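PDB 3TUF: stage II sporulation protein Q from Bacillus subtilis, which forms an intercellular channel with SpoIIIAH between forespore and mother cell, takes part in forespore engulfment and helps anchor membrane proteins on the forespore side of the septum. Local coordinates for residues K56-D61 with A69-Y74; G83-E88 with E159-H164; F94-S99 with N163-E168; Y129-E134 with G153-S158. One frame throughout, in Å; residues are numbered along the deposited sequence.

In the fold
The four contacts run from the periphery, beside SpoIIIAH, to the centre of the chain, and all are largely buried. Contact 1, farthest from the chain centre, is apolar packing with a water bridge. Contact 3, nearest the centre, is also largely apolar, but there it joins two sheets of the M23-type domain. Contacts 2 and 4 lie between these extremes, about 8 Å apart between centres, and are the more polar pair, fastening the loop that leads into strand 165-171. Contacts 2 and 3 share Asn-163 and His-164; contact 4 adjoins both through a probable backbone hydrogen bond from His-164 N to Gly-153 O. Contact 1 reaches contact 4 by packing Val-72 against Tyr-157.

Contact 1 of 4, residues K56-D61 with A69-Y74; sequences KFYETD and AALVTY
Apolar packing carries most of the meeting between 56-61 and 69-74, and its centre is the methyl group of Ala-70. This CB points toward 56-61 and settles 3.6 Å from Tyr-58 CA, while the aromatic ring approaches it from the flank, with Tyr-58 CD2 3.8 Å from Ala-70 CB. Lys-56 O also comes within 3.4 Å of Ala-70 CB, a van der Waals contact. Tyr-58 has CG anti to its backbone N (chi1 -169°), which sends the ring along the line of Leu-71. The two side chains run side by side in the same direction, Tyr-58 CE2 resting 4.0 Å from Leu-71 CD2. One edge of the ring is met, near its plane, by the carbonyl of Ala-70, whose O is 3.6 Å from Tyr-58 CD2.

No direct hydrogen bond joins the two segments; a water spans the backbones instead. It accepts from Lys-56 N at 2.7 Å and donates to Ala-69 O at 3.0 Å, thereby tying Ala-69, ahead of strand 71-73, to the chain just after strand 51-55.

The contact closes a short excursion, strand 51-55, loop, helix 64-69, strand 71-73. Ser-81 joins both sides, its backbone bonded to Tyr-58 and Ala-70 and its hydroxyl to Lys-56 O. Strand 77-80 backs the packing through Leu-80 on Tyr-58 and Tyr-78 on Leu-71, and the SpoIIIAH chain adds its Thr-173 against Tyr-58 and its Ile-176 against Leu-71.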
loop_
_atom_site.group_PDB
_atom_site.type_symbol
_atom_site.label_atom_id
_atom_site.label_comp_id
_atom_site.label_asym_id
_atom_site.label_seq_id
_atom_site.Cartn_x
_atom_site.Cartn_y
_atom_site.Cartn_z
ATOM N N LYS A 56 -9.945 33.790 1.029
ATOM C CA LYS A 56 -8.723 33.780 0.203
ATOM C C LYS A 56 -8.403 32.358 -0.264
ATOM O O LYS A 56 -8.937 31.377 0.303
ATOM C CB LYS A 56 -7.518 34.327 1.010
ATOM C CG LYS A 56 -7.578 35.790 1.329
ATOM C CD LYS A 56 -6.391 36.133 2.291
ATOM C CE LYS A 56 -6.528 37.569 2.823
ATOM N NZ LYS A 56 -5.517 37.922 3.881
ATOM N N PHE A 57 -7.537 32.284 -1.287
ATOM C CA PHE A 57 -7.084 31.069 -1.876
ATOM C C PHE A 57 -6.102 30.439 -0.851
ATOM O O PHE A 57 -5.279 31.107 -0.304
ATOM C CB PHE A 57 -6.402 31.464 -3.175
ATOM C CG PHE A 57 -5.702 30.341 -3.854
ATOM C CD1 PHE A 57 -4.482 29.875 -3.383
ATOM C CD2 PHE A 57 -6.258 29.741 -4.972
ATOM C CE1 PHE A 57 -3.801 28.781 -4.044
ATOM C CE2 PHE A 57 -5.605 28.655 -5.639
ATOM C CZ PHE A 57 -4.393 28.170 -5.188
ATOM N N TYR A 58 -6.220 29.138 -0.614
ATOM C CA TYR A 58 -5.367 28.476 0.372
ATOM C C TYR A 58 -3.884 28.507 -0.009
ATOM O O TYR A 58 -3.512 28.078 -1.101
ATOM C CB TYR A 58 -5.822 27.031 0.587
ATOM C CG TYR A 58 -5.177 26.356 1.776
ATOM C CD1 TYR A 58 -3.996 25.639 1.636
ATOM C CD2 TYR A 58 -5.748 26.435 3.040
ATOM C CE1 TYR A 58 -3.403 25.020 2.719
ATOM C CE2 TYR A 58 -5.163 25.819 4.129
ATOM C CZ TYR A 58 -3.990 25.112 3.964
ATOM O OH TYR A 58 -3.402 24.498 5.045
ATOM N N GLU A 59 -3.041 29.006 0.894
ATOM C CA GLU A 59 -1.597 29.009 0.663
ATOM C C GLU A 59 -0.917 28.180 1.775
ATOM O O GLU A 59 -1.146 28.425 2.979
ATOM C CB GLU A 59 -1.071 30.452 0.669
ATOM C CG GLU A 59 -1.671 31.331 -0.361
ATOM C CD GLU A 59 -0.902 31.352 -1.679
ATOM O OE1 GLU A 59 -0.539 30.297 -2.273
ATOM O OE2 GLU A 59 -0.690 32.488 -2.156
ATOM N N THR A 60 -0.111 27.189 1.395
ATOM C CA THR A 60 0.417 26.233 2.379
ATOM C C THR A 60 1.432 26.842 3.368
ATOM O O THR A 60 1.656 26.287 4.470
ATOM C CB THR A 60 1.094 24.990 1.700
ATOM O OG1 THR A 60 2.451 25.293 1.492
ATOM C CG2 THR A 60 0.519 24.721 0.322
ATOM N N ASP A 61 2.058 27.950 2.962
ATOM C CA ASP A 61 3.072 28.611 3.768
ATOM C C ASP A 61 2.554 29.815 4.552
ATOM O O ASP A 61 3.339 30.614 5.026
ATOM C CB ASP A 61 4.233 29.034 2.871
ATOM C CG ASP A 61 3.824 30.036 1.848
ATOM O OD1 ASP A 61 2.696 30.591 1.909
ATOM O OD2 ASP A 61 4.642 30.281 0.958
ATOM N N ALA A 69 -8.585 29.952 7.902
ATOM C CA ALA A 69 -9.592 30.779 7.358
ATOM C C ALA A 69 -9.668 30.580 5.854
ATOM O O ALA A 69 -10.627 31.066 5.271
ATOM C CB ALA A 69 -9.322 32.263 7.734
ATOM N N ALA A 70 -8.711 29.898 5.203
ATOM C CA ALA A 70 -8.854 29.608 3.733
ATOM C C ALA A 70 -9.432 28.198 3.481
ATOM O O ALA A 70 -9.170 27.542 2.425
ATOM C CB ALA A 70 -7.520 29.789 2.948
ATOM N N LEU A 71 -10.206 27.717 4.455
ATOM C CA LEU A 71 -10.824 26.410 4.311
ATOM C C LEU A 71 -12.274 26.532 3.893
ATOM O O LEU A 71 -13.013 27.404 4.405
ATOM C CB LEU A 71 -10.729 25.588 5.595
ATOM C CG LEU A 71 -9.370 24.980 5.962
ATOM C CD1 LEU A 71 -9.537 24.197 7.257
ATOM C CD2 LEU A 71 -8.705 24.077 4.870
ATOM N N VAL A 72 -12.664 25.667 2.967
ATOM C CA VAL A 72 -14.073 25.489 2.647
ATOM C C VAL A 72 -14.691 24.436 3.578
ATOM O O VAL A 72 -14.262 23.306 3.551
ATOM C CB VAL A 72 -14.234 25.034 1.212
ATOM C CG1 VAL A 72 -15.632 24.492 1.007
ATOM C CG2 VAL A 72 -13.914 26.206 0.286
ATOM N N THR A 73 -15.677 24.826 4.361
ATOM C CA THR A 73 -16.368 23.917 5.239
ATOM C C THR A 73 -17.749 23.544 4.747
ATOM O O THR A 73 -18.610 24.379 4.570
ATOM C CB THR A 73 -16.572 24.511 6.595
ATOM O OG1 THR A 73 -15.370 25.121 7.028
ATOM C CG2 THR A 73 -16.948 23.457 7.559
ATOM N N TYR A 74 -17.948 22.258 4.565
ATOM C CA TYR A 74 -19.217 21.712 4.192
ATOM C C TYR A 74 -20.024 21.141 5.337
ATOM O O TYR A 74 -20.925 21.791 5.823
ATOM C CB TYR A 74 -19.020 20.626 3.158
ATOM C CG TYR A 74 -20.243 20.300 2.343
ATOM C CD1 TYR A 74 -21.431 20.983 2.522
ATOM C CD2 TYR A 74 -20.214 19.288 1.406
ATOM C CE1 TYR A 74 -22.554 20.670 1.778
ATOM C CE2 TYR A 74 -21.321 18.972 0.666
ATOM C CZ TYR A 74 -22.487 19.662 0.854
ATOM O OH TYR A 74 -23.579 19.318 0.112
HETATM O O HOH W 1 -9.525 33.393 3.649
#

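Contact 2 of 4, residues G83-E88 with E159-H164; sequences GIDLAE and EDSGNH
His-164 and Asp-85 bury the most surface here, and they lie side by side, pointing the same way from strand 84-88 and from the loop before strand 165-171. The imidazole of His-164 stands with CG in the crowded position between backbone N and carbonyl carbon (chi1 71°). Its CD2 is 3.8 Å from Asp-85 CG, with ring and carboxylate planes turned 42° apart. Its rotation is fixed within its own loop, for ND1 donates almost straight (169°) to Gly-162 O at 2.8 Å, the acceptor lying in the ring plane. Ser-161 CB covers one face of this ring over its centre. On the strand side, Leu-86 O comes within 3.1 Å of His-164 CB, and Ala-87 CB turns toward the loop to meet Asn-163 O at 3.3 Å.

Asp-85 is gripped at both oxygens. Ser-161 OG donates to the anti lone pair of OD2 at 2.6 Å, and OD1 is hydrogen-bonded to His-166 ND1. An alanine here would remove both acceptors and would probably loosen Ser-161 and unsettle His-166. Asp-85 occupies the aspartate position of the M23 HxxxD signature, whose histidine is replaced by serine; His-164 and His-166 are the HxH pair. The carboxylate thus joins a polar network of hydroxyl and histidine, and the missing HxxxD histidine is consistent with a lost metal site.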
loop_
_atom_site.group_PDB
_atom_site.type_symbol
_atom_site.label_atom_id
_atom_site.label_comp_id
_atom_site.label_asym_id
_atom_site.label_seq_id
_atom_site.Cartn_x
_atom_site.Cartn_y
_atom_site.Cartn_z
ATOM N N GLY A 83 -9.869 29.508 -4.736
ATOM C CA GLY A 83 -10.136 30.870 -5.207
ATOM C C GLY A 83 -10.482 31.866 -4.105
ATOM O O GLY A 83 -10.301 31.592 -2.889
ATOM N N ILE A 84 -10.971 33.039 -4.520
ATOM C CA ILE A 84 -11.431 34.005 -3.547
ATOM C C ILE A 84 -12.949 34.067 -3.556
ATOM O O ILE A 84 -13.595 33.757 -4.586
ATOM C CB ILE A 84 -10.852 35.367 -3.825
ATOM C CG1 ILE A 84 -11.357 35.854 -5.192
ATOM C CG2 ILE A 84 -9.320 35.286 -3.777
ATOM C CD1 ILE A 84 -10.704 37.106 -5.768
ATOM N N ASP A 85 -13.496 34.437 -2.390
ATOM C CA ASP A 85 -14.903 34.736 -2.231
ATOM C C ASP A 85 -15.064 36.216 -1.979
ATOM O O ASP A 85 -14.444 36.775 -1.073
ATOM C CB ASP A 85 -15.485 33.983 -1.049
ATOM C CG ASP A 85 -15.600 32.446 -1.319
ATOM O OD1 ASP A 85 -15.375 31.993 -2.506
ATOM O OD2 ASP A 85 -15.924 31.711 -0.338
ATOM N N LEU A 86 -15.921 36.846 -2.764
ATOM C CA LEU A 86 -16.195 38.283 -2.641
ATOM C C LEU A 86 -17.597 38.447 -2.107
ATOM O O LEU A 86 -18.513 37.746 -2.595
ATOM C CB LEU A 86 -16.120 38.928 -4.026
ATOM C CG LEU A 86 -14.675 38.981 -4.470
ATOM C CD1 LEU A 86 -14.552 39.154 -6.007
ATOM C CD2 LEU A 86 -13.890 40.105 -3.663
ATOM N N ALA A 87 -17.785 39.320 -1.117
ATOM C CA ALA A 87 -19.177 39.664 -0.655
ATOM C C ALA A 87 -19.244 41.168 -0.364
ATOM O O ALA A 87 -18.187 41.779 -0.120
ATOM C CB ALA A 87 -19.635 38.846 0.550
ATOM N N GLU A 88 -20.456 41.736 -0.460
ATOM C CA GLU A 88 -20.766 43.146 -0.245
ATOM C C GLU A 88 -20.910 43.373 1.270
ATOM O O GLU A 88 -21.320 42.439 1.988
ATOM C CB GLU A 88 -22.087 43.499 -0.975
ATOM C CG GLU A 88 -22.604 44.987 -0.829
ATOM C CD GLU A 88 -23.552 45.235 0.419
ATOM O OE1 GLU A 88 -24.323 44.320 0.808
ATOM O OE2 GLU A 88 -23.530 46.352 1.017
ATOM N N GLU A 159 -21.478 27.789 3.095
ATOM C CA GLU A 159 -22.550 28.662 3.624
ATOM C C GLU A 159 -21.931 29.797 4.372
ATOM O O GLU A 159 -22.552 30.850 4.506
ATOM C CB GLU A 159 -23.519 27.951 4.558
ATOM C CG GLU A 159 -23.534 26.444 4.392
ATOM C CD GLU A 159 -24.922 25.869 4.586
ATOM O OE1 GLU A 159 -25.625 26.333 5.518
ATOM O OE2 GLU A 159 -25.298 24.960 3.799
ATOM N N ASP A 160 -20.701 29.568 4.849
ATOM C CA ASP A 160 -19.931 30.545 5.655
ATOM C C ASP A 160 -19.543 31.866 4.938
ATOM O O ASP A 160 -19.252 32.849 5.597
ATOM C CB ASP A 160 -18.691 29.873 6.342
ATOM C CG ASP A 160 -17.489 29.705 5.380
ATOM O OD1 ASP A 160 -16.604 30.581 5.380
ATOM O OD2 ASP A 160 -17.425 28.708 4.603
ATOM N N SER A 161 -19.525 31.884 3.611
ATOM C CA SER A 161 -19.204 33.071 2.851
ATOM C C SER A 161 -20.488 33.833 2.465
ATOM O O SER A 161 -20.494 34.662 1.478
ATOM C CB SER A 161 -18.570 32.639 1.543
ATOM O OG SER A 161 -17.428 31.880 1.767
ATOM N N GLY A 162 -21.575 33.548 3.199
ATOM C CA GLY A 162 -22.907 34.075 2.889
ATOM C C GLY A 162 -23.203 34.303 1.412
ATOM O O GLY A 162 -22.948 33.470 0.519
ATOM N N ASN A 163 -23.751 35.477 1.154
ATOM C CA ASN A 163 -24.147 35.832 -0.192
ATOM C C ASN A 163 -22.890 36.316 -0.899
ATOM O O ASN A 163 -22.325 37.323 -0.498
ATOM C CB ASN A 163 -25.272 36.861 -0.129
ATOM C CG ASN A 163 -25.667 37.407 -1.495
ATOM O OD1 ASN A 163 -25.004 37.213 -2.511
ATOM N ND2 ASN A 163 -26.764 38.114 -1.507
ATOM N N HIS A 164 -22.421 35.578 -1.906
ATOM C CA HIS A 164 -21.097 35.894 -2.493
ATOM C C HIS A 164 -20.866 35.436 -3.914
ATOM O O HIS A 164 -21.720 34.783 -4.495
ATOM C CB HIS A 164 -20.029 35.209 -1.672
ATOM C CG HIS A 164 -19.999 33.703 -1.843
ATOM N ND1 HIS A 164 -20.939 32.858 -1.259
ATOM C CD2 HIS A 164 -19.130 32.901 -2.510
ATOM C CE1 HIS A 164 -20.653 31.607 -1.565
ATOM N NE2 HIS A 164 -19.559 31.607 -2.321
#

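Contact 3 of 4, residues F94-S99 with N163-E168; sequences FDVSAS and NHVHFE
The HxH motif of the M23 fold runs into strand 165-171, and this contact packs the face of that strand carrying Val-165 and Phe-167 against strand 95-97 of a neighbouring three-stranded sheet. The touching parts run almost parallel, 2° apart, but are joined by side chains, with no hydrogen bond between them. Val-165 and Phe-167 point toward the other strand, whereas the motif's histidines turn away from it. Val-96 meets Val-165 tip to tip, its CG2 3.7 Å from Val-165 CB. Phe-94 crosses Val-165 at about a right angle and brings CE1 to 3.8 Å from Val-165 CG1; its CZ also reaches Val-165 N, at 3.8 Å. At the far end Phe-167, with CG anti to its backbone N (chi1 170°), presents CZ 3.7 Å from Ser-99 CB. Tyr-129 meets the Phe-167 ring and extends the apolar layer, while the Ser-99 hydroxyl is hydrogen-bonded to Ala-42 O.

Across the strand from this layer, His-166 has a carboxylate at each ring nitrogen and is therefore probably protonated: besides Asp-85 at ND1, Glu-168 OE2 accepts from His-166 NE2 at a very short 2.5 Å through its anti lone pair, in the imidazole plane.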
loop_
_atom_site.group_PDB
_atom_site.type_symbol
_atom_site.label_atom_id
_atom_site.label_comp_id
_atom_site.label_asym_id
_atom_site.label_seq_id
_atom_site.Cartn_x
_atom_site.Cartn_y
_atom_site.Cartn_z
ATOM N N PHE A 94 -25.139 41.262 -5.810
ATOM C CA PHE A 94 -24.431 42.197 -6.636
ATOM C C PHE A 94 -24.060 41.513 -7.922
ATOM O O PHE A 94 -24.123 40.260 -8.032
ATOM C CB PHE A 94 -23.190 42.681 -5.879
ATOM C CG PHE A 94 -22.209 41.538 -5.472
ATOM C CD1 PHE A 94 -21.190 41.130 -6.377
ATOM C CD2 PHE A 94 -22.308 40.888 -4.203
ATOM C CE1 PHE A 94 -20.311 40.056 -6.063
ATOM C CE2 PHE A 94 -21.444 39.861 -3.858
ATOM C CZ PHE A 94 -20.435 39.434 -4.798
ATOM N N ASP A 95 -23.662 42.280 -8.913
ATOM C CA ASP A 95 -23.568 41.706 -10.240
ATOM C C ASP A 95 -22.169 41.274 -10.400
ATOM O O ASP A 95 -21.254 42.002 -10.032
ATOM C CB ASP A 95 -23.960 42.724 -11.307
ATOM C CG ASP A 95 -25.439 43.268 -11.114
ATOM O OD1 ASP A 95 -26.416 42.484 -11.338
ATOM O OD2 ASP A 95 -25.616 44.458 -10.752
ATOM N N VAL A 96 -22.002 40.059 -10.901
ATOM C CA VAL A 96 -20.696 39.531 -11.242
ATOM C C VAL A 96 -20.401 39.709 -12.733
ATOM O O VAL A 96 -21.316 39.563 -13.564
ATOM C CB VAL A 96 -20.768 38.060 -10.975
ATOM C CG1 VAL A 96 -19.583 37.227 -11.694
ATOM C CG2 VAL A 96 -20.926 37.822 -9.481
ATOM N N SER A 97 -19.147 39.966 -13.094
ATOM C CA SER A 97 -18.815 40.161 -14.504
ATOM C C SER A 97 -17.513 39.542 -14.895
ATOM O O SER A 97 -16.654 39.267 -14.069
ATOM C CB SER A 97 -18.745 41.648 -14.832
ATOM O OG SER A 97 -17.963 42.301 -13.875
ATOM N N ALA A 98 -17.345 39.368 -16.185
ATOM C CA ALA A 98 -16.225 38.613 -16.668
ATOM C C ALA A 98 -14.947 39.397 -16.374
ATOM O O ALA A 98 -14.818 40.604 -16.663
ATOM C CB ALA A 98 -16.374 38.302 -18.144
ATOM N N SER A 99 -14.039 38.689 -15.714
ATOM C CA SER A 99 -12.733 39.189 -15.363
ATOM C C SER A 99 -11.856 39.370 -16.590
ATOM O O SER A 99 -10.977 40.207 -16.580
ATOM C CB SER A 99 -12.081 38.187 -14.427
ATOM O OG SER A 99 -10.696 38.434 -14.351
ATOM N N ASN A 163 -23.751 35.477 1.154
ATOM C CA ASN A 163 -24.147 35.832 -0.192
ATOM C C ASN A 163 -22.890 36.316 -0.899
ATOM O O ASN A 163 -22.325 37.323 -0.498
ATOM C CB ASN A 163 -25.272 36.861 -0.129
ATOM C CG ASN A 163 -25.667 37.407 -1.495
ATOM O OD1 ASN A 163 -25.004 37.213 -2.511
ATOM N ND2 ASN A 163 -26.764 38.114 -1.507
ATOM N N HIS A 164 -22.421 35.578 -1.906
ATOM C CA HIS A 164 -21.097 35.894 -2.493
ATOM C C HIS A 164 -20.866 35.436 -3.914
ATOM O O HIS A 164 -21.720 34.783 -4.495
ATOM C CB HIS A 164 -20.029 35.209 -1.672
ATOM C CG HIS A 164 -19.999 33.703 -1.843
ATOM N ND1 HIS A 164 -20.939 32.858 -1.259
ATOM C CD2 HIS A 164 -19.130 32.901 -2.510
ATOM C CE1 HIS A 164 -20.653 31.607 -1.565
ATOM N NE2 HIS A 164 -19.559 31.607 -2.321
ATOM N N VAL A 165 -19.698 35.708 -4.481
ATOM C CA VAL A 165 -19.288 34.901 -5.644
ATOM C C VAL A 165 -17.953 34.210 -5.324
ATOM O O VAL A 165 -17.070 34.837 -4.736
ATOM C CB VAL A 165 -19.171 35.760 -6.938
ATOM C CG1 VAL A 165 -18.182 36.961 -6.741
ATOM C CG2 VAL A 165 -18.697 34.950 -8.092
ATOM N N HIS A 166 -17.816 32.922 -5.653
ATOM C CA HIS A 166 -16.526 32.286 -5.628
ATOM C C HIS A 166 -15.849 32.455 -6.992
ATOM O O HIS A 166 -16.441 32.154 -8.019
ATOM C CB HIS A 166 -16.691 30.809 -5.352
ATOM C CG HIS A 166 -15.387 30.050 -5.252
ATOM N ND1 HIS A 166 -14.538 30.172 -4.176
ATOM C CD2 HIS A 166 -14.804 29.158 -6.086
ATOM C CE1 HIS A 166 -13.487 29.379 -4.342
ATOM N NE2 HIS A 166 -13.616 28.764 -5.503
ATOM N N PHE A 167 -14.607 32.925 -7.008
ATOM C CA PHE A 167 -13.952 33.196 -8.255
ATOM C C PHE A 167 -12.578 32.496 -8.356
ATOM O O PHE A 167 -11.756 32.502 -7.409
ATOM C CB PHE A 167 -13.763 34.674 -8.341
ATOM C CG PHE A 167 -12.885 35.097 -9.462
ATOM C CD1 PHE A 167 -13.298 34.922 -10.761
ATOM C CD2 PHE A 167 -11.654 35.652 -9.209
ATOM C CE1 PHE A 167 -12.515 35.293 -11.840
ATOM C CE2 PHE A 167 -10.824 36.046 -10.291
ATOM C CZ PHE A 167 -11.256 35.861 -11.622
ATOM N N GLU A 168 -12.290 31.926 -9.513
ATOM C CA GLU A 168 -11.076 31.171 -9.684
ATOM C C GLU A 168 -10.446 31.483 -11.030
ATOM O O GLU A 168 -11.173 31.810 -11.994
ATOM C CB GLU A 168 -11.407 29.676 -9.585
ATOM C CG GLU A 168 -11.896 29.219 -8.203
ATOM C CD GLU A 168 -12.171 27.725 -8.195
ATOM O OE1 GLU A 168 -11.897 27.097 -9.269
ATOM O OE2 GLU A 168 -12.657 27.166 -7.142
#

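Contact 4 of 4, residues Y129-E134 with G153-S158; sequences YQSLSE and GKNLYS
Direct hydrogen bonding between 129-134 and 153-158 rests on Ser-131, whose OG donates to Gly-153 O at 2.9 Å. The hydroxyl approaches from above the carbonyl plane, 50° out of it, and the same oxygen probably also accepts from His-164 N. Ser-131 holds a positive phi of 73° as the first residue of a G1 beta bulge: it and Leu-132 both face Tyr-115, where strand 125-132 turns a corner.

Two waters extend the link. One accepts from Gln-130 NE2 at 3.1 Å and is hydrogen-bonded to Ser-158 OG; the other donates to Ser-133 OG and accepts from Lys-154 N. Ser-133 OG is also bonded to Ser-152 O.

Packing is close around Gly-153, whose CA lies 3.1 Å from Ser-133 OG; a side chain at this position would run into that hydroxyl and into Ser-131 O. Asn-155 sets CG 3.1 Å from Ser-131 OG. An alanine here would remove the amide group lying against Ser-131 and would probably leave its hydroxyl less firmly packed. Further along, Gln-130 extends obliquely past Tyr-157, its NE2 4.0 Å from Tyr-157 CD2 and its amide nearly perpendicular to the ring.

The chemistry implies a joint of small polar side chains and bound water, in which one glycine carbonyl takes a donor from the bulge and probably a second from the backbone of His-164, the first histidine of HxH.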
loop_
_atom_site.group_PDB
_atom_site.type_symbol
_atom_site.label_atom_id
_atom_site.label_comp_id
_atom_site.label_asym_id
_atom_site.label_seq_id
_atom_site.Cartn_x
_atom_site.Cartn_y
_atom_site.Cartn_z
ATOM N N TYR A 129 -16.755 31.167 -12.004
ATOM C CA TYR A 129 -17.606 31.980 -11.171
ATOM C C TYR A 129 -18.671 31.052 -10.741
ATOM O O TYR A 129 -19.260 30.337 -11.594
ATOM C CB TYR A 129 -18.217 33.070 -12.023
ATOM C CG TYR A 129 -17.197 33.758 -12.910
ATOM C CD1 TYR A 129 -16.746 33.142 -14.093
ATOM C CD2 TYR A 129 -16.674 35.010 -12.564
ATOM C CE1 TYR A 129 -15.804 33.743 -14.944
ATOM C CE2 TYR A 129 -15.696 35.648 -13.405
ATOM C CZ TYR A 129 -15.282 34.979 -14.594
ATOM O OH TYR A 129 -14.351 35.575 -15.403
ATOM N N GLN A 130 -18.962 31.062 -9.450
ATOM C CA GLN A 130 -19.728 29.982 -8.879
ATOM C C GLN A 130 -20.360 30.537 -7.636
ATOM O O GLN A 130 -19.929 31.558 -7.177
ATOM C CB GLN A 130 -18.750 28.823 -8.616
ATOM C CG GLN A 130 -18.738 28.317 -7.205
ATOM C CD GLN A 130 -17.862 27.112 -6.997
ATOM O OE1 GLN A 130 -17.359 26.481 -7.982
ATOM N NE2 GLN A 130 -17.657 26.769 -5.692
ATOM N N SER A 131 -21.395 29.896 -7.090
ATOM C CA SER A 131 -22.323 30.517 -6.075
ATOM C C SER A 131 -23.346 31.591 -6.570
ATOM O O SER A 131 -24.085 32.214 -5.751
ATOM C CB SER A 131 -21.614 31.010 -4.823
ATOM O OG SER A 131 -22.525 30.867 -3.720
ATOM N N LEU A 132 -23.390 31.776 -7.906
ATOM C CA LEU A 132 -24.354 32.642 -8.581
ATOM C C LEU A 132 -25.827 32.196 -8.300
ATOM O O LEU A 132 -26.134 30.960 -8.235
ATOM C CB LEU A 132 -24.077 32.618 -10.085
ATOM C CG LEU A 132 -22.628 32.931 -10.473
ATOM C CD1 LEU A 132 -22.471 33.296 -11.955
ATOM C CD2 LEU A 132 -22.124 34.066 -9.656
ATOM N N SER A 133 -26.685 33.231 -8.127
ATOM C CA SER A 133 -28.139 33.192 -7.971
ATOM C C SER A 133 -28.757 33.133 -9.331
ATOM O O SER A 133 -29.841 32.539 -9.506
ATOM C CB SER A 133 -28.639 34.536 -7.462
ATOM O OG SER A 133 -28.305 34.738 -6.110
ATOM N N GLU A 134 -28.116 33.841 -10.277
ATOM C CA GLU A 134 -28.654 34.020 -11.635
ATOM C C GLU A 134 -27.535 34.007 -12.595
ATOM O O GLU A 134 -26.389 34.270 -12.223
ATOM C CB GLU A 134 -29.328 35.395 -11.835
ATOM C CG GLU A 134 -30.149 35.944 -10.627
ATOM C CD GLU A 134 -30.784 37.291 -10.949
ATOM O OE1 GLU A 134 -30.751 37.647 -12.184
ATOM O OE2 GLU A 134 -31.296 37.963 -9.977
ATOM N N GLY A 153 -24.862 34.929 -5.048
ATOM C CA GLY A 153 -25.849 34.221 -4.239
ATOM C C GLY A 153 -25.230 33.407 -3.146
ATOM O O GLY A 153 -23.999 33.261 -3.091
ATOM N N LYS A 154 -26.083 32.875 -2.279
ATOM C CA LYS A 154 -25.639 31.909 -1.283
ATOM C C LYS A 154 -25.675 30.495 -1.876
ATOM O O LYS A 154 -26.356 30.263 -2.921
ATOM C CB LYS A 154 -26.528 31.881 -0.035
ATOM C CG LYS A 154 -27.201 33.177 0.383
ATOM C CD LYS A 154 -27.724 32.875 1.764
ATOM C CE LYS A 154 -28.769 33.854 2.303
ATOM N NZ LYS A 154 -28.125 34.694 3.405
ATOM N N ASN A 155 -25.060 29.568 -1.118
ATOM C CA ASN A 155 -24.579 28.291 -1.556
ATOM C C ASN A 155 -24.727 27.268 -0.521
ATOM O O ASN A 155 -24.649 27.577 0.678
ATOM C CB ASN A 155 -23.062 28.371 -1.601
ATOM C CG ASN A 155 -22.573 27.877 -2.842
ATOM O OD1 ASN A 155 -23.397 27.372 -3.669
ATOM N ND2 ASN A 155 -21.295 28.014 -3.072
ATOM N N LEU A 156 -24.779 26.016 -0.941
ATOM C CA LEU A 156 -24.637 24.930 0.048
ATOM C C LEU A 156 -23.173 24.710 0.429
ATOM O O LEU A 156 -22.838 24.603 1.597
ATOM C CB LEU A 156 -25.321 23.642 -0.422
ATOM C CG LEU A 156 -26.849 23.711 -0.185
ATOM C CD1 LEU A 156 -27.560 22.523 -0.864
ATOM C CD2 LEU A 156 -27.243 23.866 1.318
ATOM N N TYR A 157 -22.323 24.723 -0.589
ATOM C CA TYR A 157 -20.898 24.446 -0.476
ATOM C C TYR A 157 -20.159 25.281 0.610
ATOM O O TYR A 157 -19.579 24.724 1.561
ATOM C CB TYR A 157 -20.292 24.657 -1.857
ATOM C CG TYR A 157 -18.997 23.926 -2.098
ATOM C CD1 TYR A 157 -18.949 22.519 -2.130
ATOM C CD2 TYR A 157 -17.825 24.632 -2.327
ATOM C CE1 TYR A 157 -17.776 21.846 -2.372
ATOM C CE2 TYR A 157 -16.642 23.980 -2.564
ATOM C CZ TYR A 157 -16.619 22.594 -2.582
ATOM O OH TYR A 157 -15.421 21.968 -2.819
ATOM N N SER A 158 -20.202 26.602 0.491
ATOM C CA SER A 158 -19.627 27.420 1.523
ATOM C C SER A 158 -20.698 28.291 2.144
ATOM O O SER A 158 -20.842 29.432 1.771
ATOM C CB SER A 158 -18.459 28.261 0.953
ATOM O OG SER A 158 -18.608 28.486 -0.455
HETATM O O HOH W 2 -18.405 28.568 -3.287
HETATM O O HOH W 3 -28.755 33.426 -3.471
#